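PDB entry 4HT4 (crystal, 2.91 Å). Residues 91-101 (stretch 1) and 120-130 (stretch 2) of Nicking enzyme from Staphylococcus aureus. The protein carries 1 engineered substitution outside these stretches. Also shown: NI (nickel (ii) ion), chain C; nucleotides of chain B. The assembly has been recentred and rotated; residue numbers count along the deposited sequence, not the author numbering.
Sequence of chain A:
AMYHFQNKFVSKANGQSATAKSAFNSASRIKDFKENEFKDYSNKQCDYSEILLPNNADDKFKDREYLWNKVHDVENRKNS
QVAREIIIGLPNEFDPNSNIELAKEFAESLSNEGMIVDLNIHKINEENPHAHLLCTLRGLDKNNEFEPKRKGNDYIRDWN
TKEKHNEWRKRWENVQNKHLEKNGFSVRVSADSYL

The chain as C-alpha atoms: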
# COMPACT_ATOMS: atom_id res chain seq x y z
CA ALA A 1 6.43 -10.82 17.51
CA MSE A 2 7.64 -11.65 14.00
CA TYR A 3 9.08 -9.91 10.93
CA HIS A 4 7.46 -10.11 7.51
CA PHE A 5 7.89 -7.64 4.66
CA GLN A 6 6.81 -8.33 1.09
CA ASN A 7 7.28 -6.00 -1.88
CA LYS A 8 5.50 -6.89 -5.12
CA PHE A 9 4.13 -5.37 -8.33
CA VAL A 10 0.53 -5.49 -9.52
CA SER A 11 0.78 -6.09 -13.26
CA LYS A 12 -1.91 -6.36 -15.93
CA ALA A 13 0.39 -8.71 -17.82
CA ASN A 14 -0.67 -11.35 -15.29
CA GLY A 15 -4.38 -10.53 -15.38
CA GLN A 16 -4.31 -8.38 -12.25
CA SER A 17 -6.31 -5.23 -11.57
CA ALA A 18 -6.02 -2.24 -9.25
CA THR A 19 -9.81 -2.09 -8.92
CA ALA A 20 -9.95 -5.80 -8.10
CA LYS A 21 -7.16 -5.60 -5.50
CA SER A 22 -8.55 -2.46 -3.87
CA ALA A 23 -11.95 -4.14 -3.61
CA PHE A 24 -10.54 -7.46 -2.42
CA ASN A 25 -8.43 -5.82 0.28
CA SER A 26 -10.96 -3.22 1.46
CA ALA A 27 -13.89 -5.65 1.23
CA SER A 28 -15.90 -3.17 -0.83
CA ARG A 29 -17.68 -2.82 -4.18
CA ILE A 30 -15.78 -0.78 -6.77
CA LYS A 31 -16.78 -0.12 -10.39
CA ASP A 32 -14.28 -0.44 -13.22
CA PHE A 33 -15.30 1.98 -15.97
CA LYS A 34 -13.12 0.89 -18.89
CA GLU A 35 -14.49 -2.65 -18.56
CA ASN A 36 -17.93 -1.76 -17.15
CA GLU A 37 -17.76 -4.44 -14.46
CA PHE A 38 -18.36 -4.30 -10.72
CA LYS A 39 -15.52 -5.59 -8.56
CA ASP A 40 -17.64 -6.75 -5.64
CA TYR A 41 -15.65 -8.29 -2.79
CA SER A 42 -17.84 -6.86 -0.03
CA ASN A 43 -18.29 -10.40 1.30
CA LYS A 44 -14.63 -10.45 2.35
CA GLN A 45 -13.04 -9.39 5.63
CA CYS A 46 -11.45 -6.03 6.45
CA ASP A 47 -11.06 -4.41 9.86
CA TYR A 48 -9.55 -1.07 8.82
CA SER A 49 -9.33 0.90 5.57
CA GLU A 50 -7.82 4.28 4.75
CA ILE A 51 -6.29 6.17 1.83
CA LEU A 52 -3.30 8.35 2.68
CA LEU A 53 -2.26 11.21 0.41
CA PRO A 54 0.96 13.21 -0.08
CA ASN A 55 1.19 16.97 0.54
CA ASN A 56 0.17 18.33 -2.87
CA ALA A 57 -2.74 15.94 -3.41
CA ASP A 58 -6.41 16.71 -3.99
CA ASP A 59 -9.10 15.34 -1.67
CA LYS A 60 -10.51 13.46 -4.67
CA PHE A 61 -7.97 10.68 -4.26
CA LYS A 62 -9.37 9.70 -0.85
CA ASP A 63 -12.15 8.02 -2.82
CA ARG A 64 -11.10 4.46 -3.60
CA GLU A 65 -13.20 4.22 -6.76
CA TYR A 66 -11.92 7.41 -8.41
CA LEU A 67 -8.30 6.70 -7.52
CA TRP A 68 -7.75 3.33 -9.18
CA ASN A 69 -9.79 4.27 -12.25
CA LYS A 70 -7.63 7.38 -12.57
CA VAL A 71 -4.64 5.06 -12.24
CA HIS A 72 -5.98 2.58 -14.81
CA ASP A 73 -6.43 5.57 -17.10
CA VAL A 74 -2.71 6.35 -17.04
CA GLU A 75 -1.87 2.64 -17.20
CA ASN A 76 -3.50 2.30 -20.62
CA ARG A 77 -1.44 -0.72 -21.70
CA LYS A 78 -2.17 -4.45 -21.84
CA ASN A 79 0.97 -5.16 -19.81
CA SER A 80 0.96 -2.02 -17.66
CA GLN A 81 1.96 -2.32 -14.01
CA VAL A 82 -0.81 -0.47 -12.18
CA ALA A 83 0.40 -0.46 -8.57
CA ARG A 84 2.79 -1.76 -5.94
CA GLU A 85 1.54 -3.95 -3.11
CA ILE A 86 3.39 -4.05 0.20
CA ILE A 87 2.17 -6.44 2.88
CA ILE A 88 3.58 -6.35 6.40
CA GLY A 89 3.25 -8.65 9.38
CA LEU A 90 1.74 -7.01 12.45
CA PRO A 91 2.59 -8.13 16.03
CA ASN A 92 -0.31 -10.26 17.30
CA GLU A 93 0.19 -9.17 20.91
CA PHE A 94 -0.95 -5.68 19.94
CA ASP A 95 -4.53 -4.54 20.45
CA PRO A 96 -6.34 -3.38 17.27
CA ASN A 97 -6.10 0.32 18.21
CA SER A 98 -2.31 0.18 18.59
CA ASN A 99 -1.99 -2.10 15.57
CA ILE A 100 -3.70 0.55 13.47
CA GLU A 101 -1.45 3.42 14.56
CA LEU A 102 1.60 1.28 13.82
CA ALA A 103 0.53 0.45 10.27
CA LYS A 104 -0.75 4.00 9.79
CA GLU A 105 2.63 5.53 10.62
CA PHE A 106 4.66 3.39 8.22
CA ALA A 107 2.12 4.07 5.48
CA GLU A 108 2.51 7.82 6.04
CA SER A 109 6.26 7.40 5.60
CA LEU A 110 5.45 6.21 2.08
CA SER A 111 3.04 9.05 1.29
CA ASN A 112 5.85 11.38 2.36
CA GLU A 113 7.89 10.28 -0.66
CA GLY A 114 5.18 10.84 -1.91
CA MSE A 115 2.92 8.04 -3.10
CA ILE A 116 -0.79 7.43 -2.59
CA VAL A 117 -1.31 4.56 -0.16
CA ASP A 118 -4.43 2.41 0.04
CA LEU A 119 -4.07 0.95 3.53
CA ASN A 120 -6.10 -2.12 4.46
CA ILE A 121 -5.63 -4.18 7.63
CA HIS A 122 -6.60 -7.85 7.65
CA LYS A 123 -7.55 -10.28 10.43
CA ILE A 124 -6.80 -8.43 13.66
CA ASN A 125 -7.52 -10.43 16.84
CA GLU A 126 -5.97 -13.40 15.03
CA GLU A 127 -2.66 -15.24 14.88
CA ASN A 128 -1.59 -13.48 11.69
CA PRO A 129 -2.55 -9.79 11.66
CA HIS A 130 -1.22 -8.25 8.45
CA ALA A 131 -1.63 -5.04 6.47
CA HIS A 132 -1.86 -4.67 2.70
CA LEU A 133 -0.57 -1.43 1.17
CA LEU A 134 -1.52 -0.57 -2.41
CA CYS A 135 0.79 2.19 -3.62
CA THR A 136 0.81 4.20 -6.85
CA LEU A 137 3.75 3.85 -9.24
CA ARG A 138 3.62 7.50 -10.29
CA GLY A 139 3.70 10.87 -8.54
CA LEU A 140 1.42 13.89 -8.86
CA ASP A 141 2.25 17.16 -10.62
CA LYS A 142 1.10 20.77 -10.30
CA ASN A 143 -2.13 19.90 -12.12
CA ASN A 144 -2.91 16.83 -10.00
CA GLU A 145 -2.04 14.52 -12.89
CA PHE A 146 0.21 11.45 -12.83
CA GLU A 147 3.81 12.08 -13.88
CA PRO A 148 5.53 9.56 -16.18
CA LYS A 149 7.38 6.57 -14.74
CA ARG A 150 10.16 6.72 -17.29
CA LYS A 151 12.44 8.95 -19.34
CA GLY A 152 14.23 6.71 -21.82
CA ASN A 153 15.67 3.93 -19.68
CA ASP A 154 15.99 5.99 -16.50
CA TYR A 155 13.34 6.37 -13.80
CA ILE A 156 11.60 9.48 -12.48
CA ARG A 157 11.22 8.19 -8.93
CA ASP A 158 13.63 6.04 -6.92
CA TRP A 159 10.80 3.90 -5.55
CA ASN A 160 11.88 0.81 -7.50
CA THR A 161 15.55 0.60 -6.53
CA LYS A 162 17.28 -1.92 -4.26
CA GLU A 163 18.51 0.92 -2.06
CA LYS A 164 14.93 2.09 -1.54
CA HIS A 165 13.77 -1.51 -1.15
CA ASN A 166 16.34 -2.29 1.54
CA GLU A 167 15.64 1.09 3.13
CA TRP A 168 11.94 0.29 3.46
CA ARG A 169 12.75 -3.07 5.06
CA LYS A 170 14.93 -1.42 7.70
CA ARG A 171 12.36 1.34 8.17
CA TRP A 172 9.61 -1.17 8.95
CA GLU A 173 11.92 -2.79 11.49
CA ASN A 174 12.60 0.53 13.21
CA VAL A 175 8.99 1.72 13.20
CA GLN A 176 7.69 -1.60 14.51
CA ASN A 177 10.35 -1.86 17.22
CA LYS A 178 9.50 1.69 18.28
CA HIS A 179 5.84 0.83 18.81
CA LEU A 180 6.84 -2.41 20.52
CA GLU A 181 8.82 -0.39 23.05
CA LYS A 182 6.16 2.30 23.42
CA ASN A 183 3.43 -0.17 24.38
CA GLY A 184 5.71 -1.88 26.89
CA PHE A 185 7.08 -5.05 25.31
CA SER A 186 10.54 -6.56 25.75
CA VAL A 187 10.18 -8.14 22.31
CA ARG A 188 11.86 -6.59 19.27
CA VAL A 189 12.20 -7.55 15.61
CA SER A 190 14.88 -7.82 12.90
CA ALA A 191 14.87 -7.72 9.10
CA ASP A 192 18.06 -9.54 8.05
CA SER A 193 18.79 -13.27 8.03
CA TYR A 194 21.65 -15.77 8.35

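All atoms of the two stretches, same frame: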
# COMPACT_ATOMS: atom_id res chain seq x y z
N PRO A 91 2.44 -7.39 14.77
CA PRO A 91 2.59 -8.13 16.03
C PRO A 91 1.23 -8.49 16.62
O PRO A 91 0.42 -7.60 16.88
CB PRO A 91 3.32 -7.14 16.93
CG PRO A 91 3.08 -5.80 16.32
CD PRO A 91 3.01 -6.03 14.85
N ASN A 92 1.00 -9.78 16.84
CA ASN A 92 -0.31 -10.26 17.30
C ASN A 92 -0.58 -10.05 18.78
O ASN A 92 -1.66 -10.38 19.27
CB ASN A 92 -0.50 -11.73 16.92
CG ASN A 92 0.54 -12.63 17.54
OD1 ASN A 92 1.62 -12.19 17.93
ND2 ASN A 92 0.23 -13.92 17.63
N GLU A 93 0.40 -9.50 19.51
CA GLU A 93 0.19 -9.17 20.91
C GLU A 93 -0.39 -7.77 21.06
O GLU A 93 -0.82 -7.37 22.14
CB GLU A 93 1.49 -9.30 21.71
CG GLU A 93 2.69 -8.63 21.07
CD GLU A 93 3.47 -9.58 20.19
OE1 GLU A 93 3.35 -10.81 20.39
OE2 GLU A 93 4.20 -9.11 19.30
N PHE A 94 -0.38 -7.02 19.96
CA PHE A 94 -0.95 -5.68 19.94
C PHE A 94 -2.47 -5.72 19.90
O PHE A 94 -3.07 -6.60 19.29
CB PHE A 94 -0.45 -4.90 18.72
CG PHE A 94 0.83 -4.16 18.96
CD1 PHE A 94 1.56 -4.35 20.12
CD2 PHE A 94 1.31 -3.27 18.01
CE1 PHE A 94 2.74 -3.66 20.33
CE2 PHE A 94 2.48 -2.58 18.22
CZ PHE A 94 3.20 -2.78 19.38
N ASP A 95 -3.09 -4.75 20.57
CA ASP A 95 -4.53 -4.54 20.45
C ASP A 95 -4.78 -3.83 19.12
O ASP A 95 -3.88 -3.17 18.60
CB ASP A 95 -5.04 -3.71 21.62
CG ASP A 95 -4.33 -2.38 21.76
OD1 ASP A 95 -3.29 -2.34 22.46
OD2 ASP A 95 -4.80 -1.39 21.17
N PRO A 96 -5.99 -3.98 18.56
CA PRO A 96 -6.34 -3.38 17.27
C PRO A 96 -6.00 -1.89 17.17
O PRO A 96 -5.42 -1.46 16.17
CB PRO A 96 -7.86 -3.56 17.20
CG PRO A 96 -8.10 -4.81 17.96
CD PRO A 96 -7.09 -4.82 19.08
N ASN A 97 -6.34 -1.12 18.21
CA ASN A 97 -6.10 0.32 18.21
C ASN A 97 -4.63 0.69 18.04
O ASN A 97 -4.30 1.63 17.32
CB ASN A 97 -6.66 0.96 19.47
N SER A 98 -3.75 -0.06 18.69
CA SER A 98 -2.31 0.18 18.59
C SER A 98 -1.74 -0.43 17.31
O SER A 98 -0.74 0.05 16.78
CB SER A 98 -1.58 -0.37 19.82
OG SER A 98 -1.80 -1.76 19.96
N ASN A 99 -2.39 -1.48 16.82
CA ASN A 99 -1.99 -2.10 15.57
C ASN A 99 -2.28 -1.19 14.39
O ASN A 99 -1.57 -1.22 13.38
CB ASN A 99 -2.69 -3.45 15.38
CG ASN A 99 -1.73 -4.62 15.47
OD1 ASN A 99 -0.54 -4.48 15.20
ND2 ASN A 99 -2.26 -5.78 15.84
N ILE A 100 -3.33 -0.39 14.51
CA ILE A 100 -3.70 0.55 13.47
C ILE A 100 -2.69 1.68 13.37
O ILE A 100 -2.19 1.99 12.29
CB ILE A 100 -5.10 1.15 13.72
CG1 ILE A 100 -6.17 0.08 13.54
CG2 ILE A 100 -5.36 2.31 12.77
CD1 ILE A 100 -7.56 0.55 13.88
N GLU A 101 -2.38 2.29 14.51
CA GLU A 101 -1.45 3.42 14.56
C GLU A 101 -0.07 3.04 14.06
O GLU A 101 0.63 3.86 13.46
CB GLU A 101 -1.36 3.98 15.98
CG GLU A 101 -2.68 4.51 16.53
CD GLU A 101 -3.15 5.77 15.81
OE1 GLU A 101 -4.36 6.08 15.89
OE2 GLU A 101 -2.32 6.46 15.19
N ASN A 120 -5.06 -1.20 4.01
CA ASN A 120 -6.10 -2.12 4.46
C ASN A 120 -5.53 -3.16 5.42
O ASN A 120 -4.59 -3.88 5.08
CB ASN A 120 -6.77 -2.81 3.27
CG ASN A 120 -7.30 -1.83 2.25
OD1 ASN A 120 -6.69 -1.61 1.21
ND2 ASN A 120 -8.44 -1.22 2.56
N ILE A 121 -6.11 -3.25 6.61
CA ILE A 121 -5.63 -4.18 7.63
C ILE A 121 -6.51 -5.42 7.72
O ILE A 121 -7.72 -5.32 7.90
CB ILE A 121 -5.56 -3.50 9.00
CG1 ILE A 121 -4.67 -2.26 8.94
CG2 ILE A 121 -5.03 -4.48 10.04
CD1 ILE A 121 -4.53 -1.54 10.26
N HIS A 122 -5.88 -6.59 7.60
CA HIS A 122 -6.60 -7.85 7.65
C HIS A 122 -6.50 -8.53 9.00
O HIS A 122 -5.57 -8.29 9.76
CB HIS A 122 -6.05 -8.81 6.59
CG HIS A 122 -6.49 -8.50 5.20
ND1 HIS A 122 -6.07 -9.23 4.11
CD2 HIS A 122 -7.32 -7.54 4.72
CE1 HIS A 122 -6.63 -8.74 3.01
NE2 HIS A 122 -7.39 -7.71 3.36
N LYS A 123 -7.49 -9.39 9.27
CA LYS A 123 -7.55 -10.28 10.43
C LYS A 123 -6.81 -9.86 11.71
O LYS A 123 -5.86 -10.52 12.13
CB LYS A 123 -7.15 -11.71 10.04
CG LYS A 123 -5.86 -11.81 9.24
CD LYS A 123 -5.48 -13.26 8.97
CE LYS A 123 -6.55 -13.98 8.16
NZ LYS A 123 -6.16 -15.39 7.88
N ILE A 124 -7.26 -8.77 12.32
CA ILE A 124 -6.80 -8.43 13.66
C ILE A 124 -7.49 -9.41 14.61
O ILE A 124 -8.43 -10.11 14.21
CB ILE A 124 -7.15 -6.98 14.04
CG1 ILE A 124 -7.00 -6.06 12.83
CG2 ILE A 124 -6.26 -6.50 15.18
CD1 ILE A 124 -7.20 -4.60 13.16
N ASN A 125 -7.02 -9.47 15.85
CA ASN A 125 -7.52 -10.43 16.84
C ASN A 125 -7.27 -11.87 16.42
O ASN A 125 -7.91 -12.80 16.92
CB ASN A 125 -9.01 -10.21 17.13
CG ASN A 125 -9.36 -8.75 17.31
OD1 ASN A 125 -8.56 -7.97 17.84
ND2 ASN A 125 -10.54 -8.36 16.86
N GLU A 126 -6.34 -12.06 15.48
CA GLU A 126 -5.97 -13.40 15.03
C GLU A 126 -4.48 -13.64 15.17
O GLU A 126 -3.73 -12.77 15.59
CB GLU A 126 -6.41 -13.62 13.58
CG GLU A 126 -7.90 -13.76 13.38
CD GLU A 126 -8.25 -14.41 12.06
OE1 GLU A 126 -9.39 -14.23 11.58
OE2 GLU A 126 -7.38 -15.12 11.50
N GLU A 127 -4.06 -14.84 14.79
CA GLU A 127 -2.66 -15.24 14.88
C GLU A 127 -1.79 -14.47 13.90
O GLU A 127 -0.63 -14.17 14.19
CB GLU A 127 -2.53 -16.75 14.64
CG GLU A 127 -1.13 -17.30 14.84
CD GLU A 127 -1.04 -18.77 14.51
OE1 GLU A 127 0.02 -19.38 14.80
OE2 GLU A 127 -2.01 -19.32 13.95
N ASN A 128 -2.35 -14.14 12.74
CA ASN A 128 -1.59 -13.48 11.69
C ASN A 128 -2.20 -12.15 11.25
O ASN A 128 -2.77 -12.05 10.17
CB ASN A 128 -1.43 -14.40 10.48
CG ASN A 128 -0.57 -13.80 9.39
OD1 ASN A 128 0.28 -12.94 9.65
ND2 ASN A 128 -0.77 -14.25 8.16
N PRO A 129 -2.08 -11.11 12.09
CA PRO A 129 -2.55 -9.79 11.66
C PRO A 129 -1.58 -9.20 10.65
O PRO A 129 -0.40 -9.06 10.96
CB PRO A 129 -2.51 -8.97 12.96
CG PRO A 129 -2.42 -9.97 14.06
CD PRO A 129 -1.64 -11.11 13.50
N HIS A 130 -2.07 -8.87 9.47
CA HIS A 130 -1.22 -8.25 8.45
C HIS A 130 -1.90 -7.03 7.83
O HIS A 130 -3.09 -6.81 8.01
CB HIS A 130 -0.84 -9.27 7.37
CG HIS A 130 -2.01 -9.83 6.61
ND1 HIS A 130 -2.61 -11.02 6.96
CD2 HIS A 130 -2.67 -9.37 5.52
CE1 HIS A 130 -3.60 -11.27 6.12
NE2 HIS A 130 -3.66 -10.28 5.24
NI NI C . -4.58 -10.43 3.50
P DG B 25 5.80 -20.10 11.99
OP1 DG B 25 6.38 -19.98 13.34
OP2 DG B 25 6.13 -21.27 11.15
O5' DG B 25 4.21 -20.01 12.11
C5' DG B 25 3.65 -19.02 12.95
C4' DG B 25 2.26 -18.62 12.48
O4' DG B 25 1.76 -17.60 13.38
C3' DG B 25 2.21 -17.97 11.12
O3' DG B 25 0.86 -17.90 10.69
C2' DG B 25 2.71 -16.58 11.49
C1' DG B 25 1.84 -16.34 12.72
N9 DG B 25 2.37 -15.36 13.67
C8 DG B 25 2.99 -15.62 14.86
N7 DG B 25 3.35 -14.55 15.50
C5 DG B 25 2.93 -13.50 14.68
C6 DG B 25 3.05 -12.11 14.86
O6 DG B 25 3.56 -11.49 15.80
N1 DG B 25 2.50 -11.41 13.79
C2 DG B 25 1.90 -11.99 12.69
N2 DG B 25 1.43 -11.14 11.77
N3 DG B 25 1.79 -13.30 12.51
C4 DG B 25 2.32 -13.99 13.55
P DC B 26 0.33 -18.85 9.51
OP1 DC B 26 -1.00 -19.35 9.90
OP2 DC B 26 1.41 -19.80 9.16
O5' DC B 26 0.12 -17.84 8.28
C5' DC B 26 1.24 -17.27 7.64
C4' DC B 26 0.80 -16.63 6.33
O4' DC B 26 1.92 -16.63 5.42
C3' DC B 26 -0.30 -17.39 5.61
O3' DC B 26 -1.06 -16.49 4.81
C2' DC B 26 0.48 -18.40 4.79
C1' DC B 26 1.74 -17.62 4.42
N1 DC B 26 2.98 -18.45 4.37
C2 DC B 26 3.68 -18.57 3.17
O2 DC B 26 3.26 -17.99 2.17
N3 DC B 26 4.81 -19.33 3.15
C4 DC B 26 5.23 -19.94 4.26
N4 DC B 26 6.34 -20.67 4.18
C5 DC B 26 4.52 -19.82 5.49
C6 DC B 26 3.42 -19.07 5.50
O HOH W 1 -3.42 -11.99 3.23
O HOH W 2 -5.76 -10.52 1.93

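How are the two backbones arranged? Stretch 1 makes a type I beta turn from Pro 91 to Phe 94 and enters a helix at Pro 96; stretch 2 leaves a strand and loops back to His 130. The two stretches run in opposite senses: measured between CA atoms, Asn 92 lies nearest Glu 127, Pro 96 nearest Ile 124 and Ile 100 nearest Ile 121. No hydrogen bond crosses between them, so the contact rests on packing.

Which apolar side chains meet? Pro 96 CG lies 3.7 Å from Ile 124 CG2, and one helical turn later Ile 100 CG1 is 4.0 Å from Ile 121 CD1. Ile 121 and Ile 124 both point toward the helix, and the contacts shield hydrocarbon from water. At the turn, Asn 92 CB rests 3.7 Å from Pro 129 CD, adding a further aliphatic contact.

What holds each stretch in shape? Asp 95 caps the helix: its OD2 accepts from Ser 98 N at 3.0 Å, satisfying an amide that lies in the first turn. Ser 98 OG also donates to Asp 95 O at 2.9 Å. Asn 99 points toward stretch 2, yet its ND2 makes a weak hydrogen bond back to Pro 91 O (3.4 Å), tying helix to turn. In stretch 2, His 122 N donates to His 130 O at 2.8 Å, closing the base of the loop.

What do the metal and the DNA add? Nickel is held by stretch 2 alone of the two: His 122 ND1 and His 130 NE2 each bind NI at 2.0 Å, which explains their closeness without a hydrogen bond. Both stretches grip the same guanine, DG25: Asn 92 N donates to DG25 O6 at 3.2 Å, while DG25 N2 donates to Asn 128 OD1 at 3.0 Å. The base thus bridges two stretches that share no hydrogen bond directly.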